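Local coordinates for protein NAF1 (Saccharomyces cerevisiae, PDB 2V3M) that binds RNA and is required for the maturation of box H/ACA snoRNPs, joining the assembling particle before GAR1 replaces it, at residues A[40-45]-A[90-95]; A[64-69]-A[108-113]; A[73-78]-A[85-90]. One frame throughout, in Å; residues are numbered along the deposited sequence.

All three contacts lie in, or at the ends of, strands of one antiparallel sheet in the Gar1-like domain of NAF1. Interactions 1 and 3 are neighbours, their centres about 11 Å apart: strands 43-48 and 85-89 lie side by side, L90 belongs to a segment of each, and a probable hydrogen bond runs between I44 O and I88 N at 2.8 Å. The hairpin contact, 73-78 with 85-90, is nested within the chain loop closed by 40-45 and 90-95. Interaction 2 lies across the centre of the chain from both, about 17 Å from interaction 1 and 14 Å from interaction 3, centre to centre. Interactions 1 and 3 also touch the second subunit; no other protein chain of the assembly reaches interaction 2.

Interaction 1: A[40-45]-A[90-95]; sequences FENNII and LPDSKK. With SO4 (sulfate ion), chain G.
The tight turn between strands 30-40 and 43-48, a type I' turn from F40 to N43, meets the chain just beyond strand 85-89 through N42 and L90. L90 N donates to N42 O at 2.8 Å with an N-H...O angle of 162°. Beside this bond N42 CB rests 3.5 Å from L90 O, and the amide continues toward D92. The N42 and D92 side chains cross at about a right angle, their amide and carboxylate planes 45° apart, and N42 ND2 stays 4.2 Å from D92 OD1, a loose approach. Deeper in, I44 CG1 packs on L90 CD1 at 4.2 Å, and F98 of helix 95-102 touches N42, I44 and L90, covering the buried side. On the turn itself E41 N donates to O4 of a sulfate, probably from the crystallisation liquor, at 2.7 Å. The E41 carboxylate turns to the second subunit, where OE2 is hydrogen-bonded to H47 ND1 of that chain. A two-residue beta hairpin turn is thus joined, at its end, to the connection that leads from the neighbouring antiparallel strand into a helix.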
loop_
_atom_site.group_PDB
_atom_site.type_symbol
_atom_site.label_atom_id
_atom_site.label_comp_id
_atom_site.label_asym_id
_atom_site.label_seq_id
_atom_site.Cartn_x
_atom_site.Cartn_y
_atom_site.Cartn_z
ATOM N N PHE A 40 -3.377 5.391 -2.539
ATOM C CA PHE A 40 -4.744 5.384 -1.982
ATOM C C PHE A 40 -4.778 6.200 -0.694
ATOM O O PHE A 40 -3.798 6.241 0.079
ATOM C CB PHE A 40 -5.180 3.970 -1.734
ATOM C CG PHE A 40 -4.338 3.285 -0.732
ATOM C CD1 PHE A 40 -4.716 3.245 0.622
ATOM C CD2 PHE A 40 -3.148 2.745 -1.089
ATOM C CE1 PHE A 40 -3.884 2.668 1.581
ATOM C CE2 PHE A 40 -2.359 2.137 -0.174
ATOM C CZ PHE A 40 -2.744 2.103 1.185
ATOM N N GLU A 41 -5.869 6.886 -0.511
ATOM C CA GLU A 41 -6.141 7.615 0.695
ATOM C C GLU A 41 -5.029 8.489 1.101
ATOM O O GLU A 41 -4.525 8.370 2.185
ATOM C CB GLU A 41 -6.517 6.673 1.820
ATOM C CG GLU A 41 -8.066 6.568 1.925
ATOM C CD GLU A 41 -8.478 5.629 3.056
ATOM O OE1 GLU A 41 -9.526 5.880 3.708
ATOM O OE2 GLU A 41 -7.713 4.654 3.278
ATOM N N ASN A 42 -4.652 9.374 0.210
ATOM C CA ASN A 42 -3.515 10.237 0.456
ATOM C C ASN A 42 -2.270 9.495 0.869
ATOM O O ASN A 42 -1.293 10.169 1.239
ATOM C CB ASN A 42 -3.802 11.319 1.484
ATOM C CG ASN A 42 -4.809 12.319 1.015
ATOM O OD1 ASN A 42 -4.817 12.792 -0.134
ATOM N ND2 ASN A 42 -5.672 12.675 1.918
ATOM N N ASN A 43 -2.225 8.159 0.813
ATOM C CA ASN A 43 -0.910 7.509 0.930
ATOM C C ASN A 43 -0.257 7.195 -0.410
ATOM O O ASN A 43 -0.972 6.797 -1.356
ATOM C CB ASN A 43 -1.005 6.255 1.699
ATOM C CG ASN A 43 -1.501 6.495 3.095
ATOM O OD1 ASN A 43 -0.694 6.719 4.047
ATOM N ND2 ASN A 43 -2.855 6.401 3.279
ATOM N N ILE A 44 1.060 7.369 -0.487
ATOM C CA ILE A 44 1.804 6.976 -1.643
ATOM C C ILE A 44 2.735 5.846 -1.167
ATOM O O ILE A 44 3.411 5.943 -0.127
ATOM C CB ILE A 44 2.638 8.166 -2.190
ATOM C CG1 ILE A 44 1.740 9.262 -2.710
ATOM C CG2 ILE A 44 3.598 7.729 -3.262
ATOM C CD1 ILE A 44 0.663 8.782 -3.510
ATOM N N ILE A 45 2.749 4.767 -1.924
ATOM C CA ILE A 45 3.507 3.603 -1.561
ATOM C C ILE A 45 4.649 3.386 -2.577
ATOM O O ILE A 45 4.384 3.294 -3.763
ATOM C CB ILE A 45 2.648 2.378 -1.602
ATOM C CG1 ILE A 45 1.677 2.424 -0.483
ATOM C CG2 ILE A 45 3.476 1.174 -1.413
ATOM C CD1 ILE A 45 1.998 3.133 0.616
ATOM N N LEU A 90 0.513 11.985 2.426
ATOM C CA LEU A 90 0.389 13.394 2.093
ATOM C C LEU A 90 -0.728 14.038 2.984
ATOM O O LEU A 90 -1.691 13.378 3.376
ATOM C CB LEU A 90 0.093 13.570 0.633
ATOM C CG LEU A 90 1.119 13.023 -0.331
ATOM C CD1 LEU A 90 0.639 13.209 -1.736
ATOM C CD2 LEU A 90 2.420 13.676 -0.172
ATOM N N PRO A 91 -0.586 15.329 3.338
ATOM C CA PRO A 91 -1.666 16.036 4.039
ATOM C C PRO A 91 -2.801 16.361 3.079
ATOM O O PRO A 91 -2.622 16.224 1.842
ATOM C CB PRO A 91 -0.977 17.328 4.491
ATOM C CG PRO A 91 0.134 17.557 3.560
ATOM C CD PRO A 91 0.588 16.203 3.106
ATOM N N ASP A 92 -3.933 16.791 3.613
ATOM C CA ASP A 92 -5.069 17.223 2.791
ATOM C C ASP A 92 -4.822 18.343 1.811
ATOM O O ASP A 92 -5.459 18.405 0.763
ATOM C CB ASP A 92 -6.166 17.714 3.689
ATOM C CG ASP A 92 -6.797 16.609 4.432
ATOM O OD1 ASP A 92 -6.051 15.665 4.785
ATOM O OD2 ASP A 92 -8.039 16.685 4.642
ATOM N N SER A 93 -3.948 19.261 2.187
ATOM C CA SER A 93 -3.632 20.386 1.339
ATOM C C SER A 93 -2.915 19.939 0.065
ATOM O O SER A 93 -2.865 20.681 -0.932
ATOM C CB SER A 93 -2.802 21.392 2.131
ATOM O OG SER A 93 -1.778 20.732 2.868
ATOM N N LYS A 94 -2.414 18.705 0.092
ATOM C CA LYS A 94 -1.687 18.173 -1.049
ATOM C C LYS A 94 -2.438 17.178 -1.937
ATOM O O LYS A 94 -1.843 16.449 -2.691
ATOM C CB LYS A 94 -0.307 17.704 -0.616
ATOM C CG LYS A 94 0.623 18.920 -0.332
ATOM C CD LYS A 94 2.023 18.666 -0.949
ATOM C CE LYS A 94 3.194 19.303 -0.144
ATOM N NZ LYS A 94 4.314 18.264 0.042
ATOM N N LYS A 95 -3.758 17.230 -1.882
ATOM C CA LYS A 95 -4.622 16.533 -2.827
ATOM C C LYS A 95 -4.268 16.660 -4.321
ATOM O O LYS A 95 -4.315 15.667 -5.050
ATOM C CB LYS A 95 -6.061 16.968 -2.621
ATOM C CG LYS A 95 -6.981 15.766 -2.691
ATOM C CD LYS A 95 -8.295 16.125 -3.433
ATOM C CE LYS A 95 -9.459 16.161 -2.460
ATOM N NZ LYS A 95 -10.882 16.257 -2.965
HETATM S S SO4 G . -8.175 6.951 -2.782
HETATM O O1 SO4 G . -8.392 6.030 -1.660
HETATM O O2 SO4 G . -7.361 6.301 -3.822
HETATM O O3 SO4 G . -9.433 7.378 -3.371
HETATM O O4 SO4 G . -7.558 8.157 -2.226
#

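Interaction 2: A[64-69]-A[108-113]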
loop_
_atom_site.group_PDB
_atom_site.type_symbol
_atom_site.label_atom_id
_atom_site.label_comp_id
_atom_site.label_asym_id
_atom_site.label_seq_id
_atom_site.Cartn_x
_atom_site.Cartn_y
_atom_site.Cartn_z
ATOM N N CYS A 64 11.256 11.902 -4.427
ATOM C CA CYS A 64 10.825 12.613 -5.656
ATOM C C CYS A 64 10.880 11.691 -6.864
ATOM O O CYS A 64 11.422 10.635 -6.757
ATOM C CB CYS A 64 11.744 13.797 -5.936
ATOM S SG CYS A 64 13.561 13.368 -6.163
ATOM N N LEU A 65 10.326 12.101 -7.983
ATOM C CA LEU A 65 10.415 11.352 -9.191
ATOM C C LEU A 65 11.730 11.764 -9.825
ATOM O O LEU A 65 12.376 12.606 -9.279
ATOM C CB LEU A 65 9.185 11.672 -10.058
ATOM C CG LEU A 65 7.909 10.832 -9.783
ATOM C CD1 LEU A 65 8.050 9.841 -8.671
ATOM C CD2 LEU A 65 6.745 11.712 -9.579
ATOM N N GLU A 66 12.110 11.199 -10.961
ATOM C CA GLU A 66 13.265 11.639 -11.757
ATOM C C GLU A 66 13.167 13.057 -12.217
ATOM O O GLU A 66 14.171 13.692 -12.466
ATOM C CB GLU A 66 13.416 10.745 -12.966
ATOM C CG GLU A 66 14.777 10.678 -13.476
ATOM C CD GLU A 66 14.978 9.539 -14.444
ATOM O OE1 GLU A 66 16.124 9.249 -14.747
ATOM O OE2 GLU A 66 13.992 8.915 -14.896
ATOM N N ASP A 67 11.971 13.585 -12.430
ATOM C CA ASP A 67 11.947 14.980 -12.915
ATOM C C ASP A 67 11.950 15.943 -11.736
ATOM O O ASP A 67 11.625 17.118 -11.844
ATOM C CB ASP A 67 10.757 15.273 -13.804
ATOM C CG ASP A 67 9.420 15.003 -13.126
ATOM O OD1 ASP A 67 9.413 14.523 -11.970
ATOM O OD2 ASP A 67 8.358 15.234 -13.782
ATOM N N ARG A 68 12.305 15.427 -10.587
ATOM C CA ARG A 68 12.288 16.218 -9.380
ATOM C C ARG A 68 10.907 16.707 -8.870
ATOM O O ARG A 68 10.806 17.635 -8.078
ATOM C CB ARG A 68 13.291 17.339 -9.473
ATOM C CG ARG A 68 14.709 16.892 -9.268
ATOM C CD ARG A 68 15.668 17.775 -9.953
ATOM N NE ARG A 68 16.835 17.010 -10.397
ATOM C CZ ARG A 68 17.939 16.815 -9.667
ATOM N NH1 ARG A 68 17.992 17.285 -8.425
ATOM N NH2 ARG A 68 18.982 16.115 -10.142
ATOM N N THR A 69 9.858 16.023 -9.306
ATOM C CA THR A 69 8.548 16.223 -8.778
ATOM C C THR A 69 8.623 15.663 -7.369
ATOM O O THR A 69 8.940 14.507 -7.140
ATOM C CB THR A 69 7.481 15.498 -9.580
ATOM O OG1 THR A 69 7.365 16.108 -10.872
ATOM C CG2 THR A 69 6.174 15.639 -8.858
ATOM N N LYS A 108 10.137 5.429 -11.633
ATOM C CA LYS A 108 11.188 5.247 -10.641
ATOM C C LYS A 108 11.190 6.315 -9.580
ATOM O O LYS A 108 11.071 7.472 -9.918
ATOM C CB LYS A 108 12.524 5.279 -11.281
ATOM C CG LYS A 108 12.902 3.987 -11.884
ATOM C CD LYS A 108 14.186 4.197 -12.560
ATOM C CE LYS A 108 14.790 2.824 -13.043
ATOM N NZ LYS A 108 14.685 1.713 -11.918
ATOM N N ALA A 109 11.267 5.965 -8.301
ATOM C CA ALA A 109 11.351 7.012 -7.268
ATOM C C ALA A 109 12.745 7.190 -6.712
ATOM O O ALA A 109 13.610 6.296 -6.747
ATOM C CB ALA A 109 10.427 6.746 -6.134
ATOM N N PHE A 110 12.982 8.348 -6.148
ATOM C CA PHE A 110 14.353 8.674 -5.762
ATOM C C PHE A 110 14.312 9.373 -4.411
ATOM O O PHE A 110 13.310 9.971 -3.978
ATOM C CB PHE A 110 15.077 9.636 -6.723
ATOM C CG PHE A 110 15.167 9.161 -8.131
ATOM C CD1 PHE A 110 14.025 9.193 -9.006
ATOM C CD2 PHE A 110 16.408 8.726 -8.635
ATOM C CE1 PHE A 110 14.163 8.767 -10.268
ATOM C CE2 PHE A 110 16.520 8.297 -9.908
ATOM C CZ PHE A 110 15.436 8.326 -10.736
ATOM N N ILE A 111 15.455 9.375 -3.775
ATOM C CA ILE A 111 15.528 9.902 -2.470
ATOM C C ILE A 111 16.517 11.043 -2.590
ATOM O O ILE A 111 17.575 10.922 -3.214
ATOM C CB ILE A 111 15.890 8.771 -1.494
ATOM C CG1 ILE A 111 15.546 9.131 -0.087
ATOM C CG2 ILE A 111 17.410 8.395 -1.555
ATOM C CD1 ILE A 111 16.376 10.366 0.409
ATOM N N VAL A 112 16.134 12.214 -2.106
ATOM C CA VAL A 112 16.996 13.434 -2.198
ATOM C C VAL A 112 18.067 13.410 -1.140
ATOM O O VAL A 112 17.848 12.956 -0.038
ATOM C CB VAL A 112 16.185 14.652 -1.853
ATOM C CG1 VAL A 112 17.046 15.836 -1.660
ATOM C CG2 VAL A 112 15.181 14.933 -2.892
ATOM N N THR A 113 19.218 13.951 -1.421
ATOM C CA THR A 113 20.356 13.781 -0.495
ATOM C C THR A 113 21.090 15.089 -0.175
ATOM O O THR A 113 20.728 15.794 0.760
ATOM C CB THR A 113 21.397 12.783 -1.087
ATOM O OG1 THR A 113 20.741 11.537 -1.426
ATOM C CG2 THR A 113 22.589 12.561 -0.114
#
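F110 and C64 form an antiparallel hydrogen-bonded pair, and the F110 ring reaches from this pair to the turn that follows strand 62-65. F110 N donates to C64 O at 2.8 Å, bent to 141° at the hydrogen, while C64 N returns a bond to F110 O at 2.9 Å. Followed outward, the F110 side chain starts with CB, which lies 3.8 Å from C64 O and beside C64 SG. CG stands anti to the carbonyl carbon (chi1 -58°), and C64 O sits at the edge of the ring, in its plane. F110 CD1 then meets the carbonyl carbon of L65, C, at 3.5 Å and also nears E66 N. F110 CE1 comes to both E66 N and E66 CA, with E66 CB 3.4 Å from it. At the tip, F110 CZ touches E66 CG at 3.7 Å. The glutamate chain is extended beyond CG and passes the ring at a slant, its carboxylate plane turned 37° from the ring plane. In the other direction along strand 108-112, C64 SG packs on V112 CG2 at 4.0 Å. I30 of the adjacent strand 30-40 touches both C64 and F110. The chain beyond C64 folds into a type I turn from L65 to R68. There D67 OD1 accepts from T69 N and T69 OG1, both from the same face of the carboxylate and well above its plane, while D67 OD2 makes a salt bridge with R104. An aromatic side chain from one antiparallel strand thus packs against a type I turn overlapped by an Asx turn, in the hairpin connection that links strand 62-65 to strand 70-73, an outermost strand of the sheet within this chain.

Interaction 3: A[73-78]-A[85-90]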
loop_
_atom_site.group_PDB
_atom_site.type_symbol
_atom_site.label_atom_id
_atom_site.label_comp_id
_atom_site.label_asym_id
_atom_site.label_seq_id
_atom_site.Cartn_x
_atom_site.Cartn_y
_atom_site.Cartn_z
HETATM N N MSE A 73 7.595 13.076 2.397
HETATM C CA MSE A 73 8.577 12.683 3.399
HETATM C C MSE A 73 8.211 11.353 3.939
HETATM O O MSE A 73 7.016 11.011 4.059
HETATM C CB MSE A 73 8.445 13.565 4.525
HETATM C CG MSE A 73 9.655 13.559 5.273
HETATM SE SE MSE A 73 9.779 15.364 4.747
HETATM C CE MSE A 73 10.367 16.352 6.228
ATOM N N LEU A 74 9.207 10.561 4.294
ATOM C CA LEU A 74 8.922 9.159 4.715
ATOM C C LEU A 74 8.013 9.056 5.938
ATOM O O LEU A 74 8.157 9.747 6.938
ATOM C CB LEU A 74 10.199 8.467 5.121
ATOM C CG LEU A 74 10.044 7.023 5.608
ATOM C CD1 LEU A 74 9.642 6.176 4.422
ATOM C CD2 LEU A 74 11.318 6.481 6.011
ATOM N N THR A 75 7.046 8.191 5.912
ATOM C CA THR A 75 6.120 8.223 7.024
ATOM C C THR A 75 6.225 6.907 7.709
ATOM O O THR A 75 6.252 6.812 8.912
ATOM C CB THR A 75 4.656 8.275 6.580
ATOM O OG1 THR A 75 4.424 9.414 5.760
ATOM C CG2 THR A 75 3.730 8.413 7.790
ATOM N N GLU A 76 6.233 5.856 6.910
ATOM C CA GLU A 76 6.432 4.543 7.445
ATOM C C GLU A 76 7.144 3.564 6.524
ATOM O O GLU A 76 6.949 3.530 5.273
ATOM C CB GLU A 76 5.101 3.964 7.754
ATOM C CG GLU A 76 5.133 2.668 8.428
ATOM C CD GLU A 76 3.722 1.989 8.561
ATOM O OE1 GLU A 76 2.708 2.462 8.009
ATOM O OE2 GLU A 76 3.543 0.921 9.202
ATOM N N VAL A 77 7.962 2.745 7.158
ATOM C CA VAL A 77 8.657 1.690 6.476
ATOM C C VAL A 77 7.967 0.416 6.886
ATOM O O VAL A 77 7.872 0.093 8.067
ATOM C CB VAL A 77 10.131 1.556 6.919
ATOM C CG1 VAL A 77 10.782 0.373 6.188
ATOM C CG2 VAL A 77 10.861 2.917 6.709
ATOM N N PHE A 78 7.491 -0.365 5.938
ATOM C CA PHE A 78 6.986 -1.691 6.285
ATOM C C PHE A 78 7.299 -2.760 5.206
ATOM O O PHE A 78 7.974 -2.461 4.257
ATOM C CB PHE A 78 5.469 -1.609 6.412
ATOM C CG PHE A 78 4.738 -1.300 5.094
ATOM C CD1 PHE A 78 4.689 0.004 4.576
ATOM C CD2 PHE A 78 4.031 -2.269 4.422
ATOM C CE1 PHE A 78 4.052 0.355 3.404
ATOM C CE2 PHE A 78 3.377 -1.947 3.202
ATOM C CZ PHE A 78 3.401 -0.612 2.695
ATOM N N PHE A 85 8.741 -1.638 1.851
ATOM C CA PHE A 85 7.836 -0.710 1.179
ATOM C C PHE A 85 7.830 0.543 1.982
ATOM O O PHE A 85 7.824 0.447 3.224
ATOM C CB PHE A 85 6.402 -1.154 1.286
ATOM C CG PHE A 85 6.063 -2.348 0.458
ATOM C CD1 PHE A 85 5.892 -3.574 1.055
ATOM C CD2 PHE A 85 5.878 -2.248 -0.876
ATOM C CE1 PHE A 85 5.555 -4.722 0.302
ATOM C CE2 PHE A 85 5.590 -3.375 -1.661
ATOM C CZ PHE A 85 5.411 -4.609 -1.098
ATOM N N TYR A 86 7.817 1.694 1.300
ATOM C CA TYR A 86 7.862 2.933 1.987
ATOM C C TYR A 86 6.505 3.557 1.855
ATOM O O TYR A 86 5.899 3.524 0.791
ATOM C CB TYR A 86 8.900 3.768 1.355
ATOM C CG TYR A 86 10.241 3.151 1.409
ATOM C CD1 TYR A 86 11.033 3.036 0.261
ATOM C CD2 TYR A 86 10.738 2.646 2.594
ATOM C CE1 TYR A 86 12.302 2.448 0.305
ATOM C CE2 TYR A 86 12.008 2.128 2.671
ATOM C CZ TYR A 86 12.801 2.007 1.516
ATOM O OH TYR A 86 14.081 1.442 1.630
ATOM N N ARG A 87 5.974 4.085 2.938
ATOM C CA ARG A 87 4.703 4.797 2.838
ATOM C C ARG A 87 4.851 6.273 3.154
ATOM O O ARG A 87 5.409 6.643 4.249
ATOM C CB ARG A 87 3.770 4.137 3.788
ATOM C CG ARG A 87 2.341 4.618 3.802
ATOM C CD ARG A 87 1.711 3.982 5.098
ATOM N NE ARG A 87 0.980 5.002 5.778
ATOM C CZ ARG A 87 1.005 5.283 7.072
ATOM N NH1 ARG A 87 1.704 4.596 7.947
ATOM N NH2 ARG A 87 0.238 6.264 7.519
ATOM N N ILE A 88 4.398 7.114 2.198
ATOM C CA ILE A 88 4.445 8.592 2.344
ATOM C C ILE A 88 3.002 9.059 2.452
ATOM O O ILE A 88 2.246 8.912 1.524
ATOM C CB ILE A 88 5.138 9.280 1.166
ATOM C CG1 ILE A 88 6.603 8.919 1.103
ATOM C CG2 ILE A 88 5.103 10.783 1.382
ATOM C CD1 ILE A 88 6.954 8.101 0.039
ATOM N N LYS A 89 2.617 9.553 3.603
ATOM C CA LYS A 89 1.315 10.070 3.748
ATOM C C LYS A 89 1.272 11.536 3.462
ATOM O O LYS A 89 1.955 12.244 4.191
ATOM C CB LYS A 89 0.923 9.894 5.174
ATOM C CG LYS A 89 -0.331 10.602 5.565
ATOM C CD LYS A 89 -1.557 9.945 5.000
ATOM C CE LYS A 89 -2.719 10.394 5.886
ATOM N NZ LYS A 89 -4.035 9.782 5.568
ATOM N N LEU A 90 0.513 11.985 2.426
ATOM C CA LEU A 90 0.389 13.394 2.093
ATOM C C LEU A 90 -0.728 14.038 2.984
ATOM O O LEU A 90 -1.691 13.378 3.376
ATOM C CB LEU A 90 0.093 13.570 0.633
ATOM C CG LEU A 90 1.119 13.023 -0.331
ATOM C CD1 LEU A 90 0.639 13.209 -1.736
ATOM C CD2 LEU A 90 2.420 13.676 -0.172
#
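F78 and F85 make the close-packed end of the hairpin formed by strands 76-78 and 85-89. Their backbones exchange two bonds, F78 N to F85 O and F85 N to F78 O. F78 CG occupies the crowded position between the backbone N and the carbonyl carbon (chi1 66°), and F85 CB lies over one face of the F78 ring, offset toward the rim, 3.5 Å from its centroid in a CH-pi contact. The two rings are near parallel, 24° apart, but slid so far that they barely overlap. F78 also stacks on F78 of the second subunit. On the same face of the sheet, E76 OE1 forms a salt bridge with R87 NH1; the planes of the two groups stand 85° apart. R87 NE is held by N43 OD1 from the adjacent strand, and E76 OE2 by G79 N of the second subunit. The other face is looser: exposed V77 meets the Y86 ring edge, V77 CG1 to Y86 CE2 4.1 Å, and partly exposed L74 brings CD1 4.0 Å from Y86 CB. Solvent-facing T75 is nonetheless firmly tied: R87 O accepts from both T75 N (2.8 Å) and E76 N (2.9 Å), and T75 OG1 takes a nearly straight bond from K89 N (2.8 Å). Two residues facing one across antiparallel strands make a classic beta bulge, here in the hairpin at the edge of this chain's sheet.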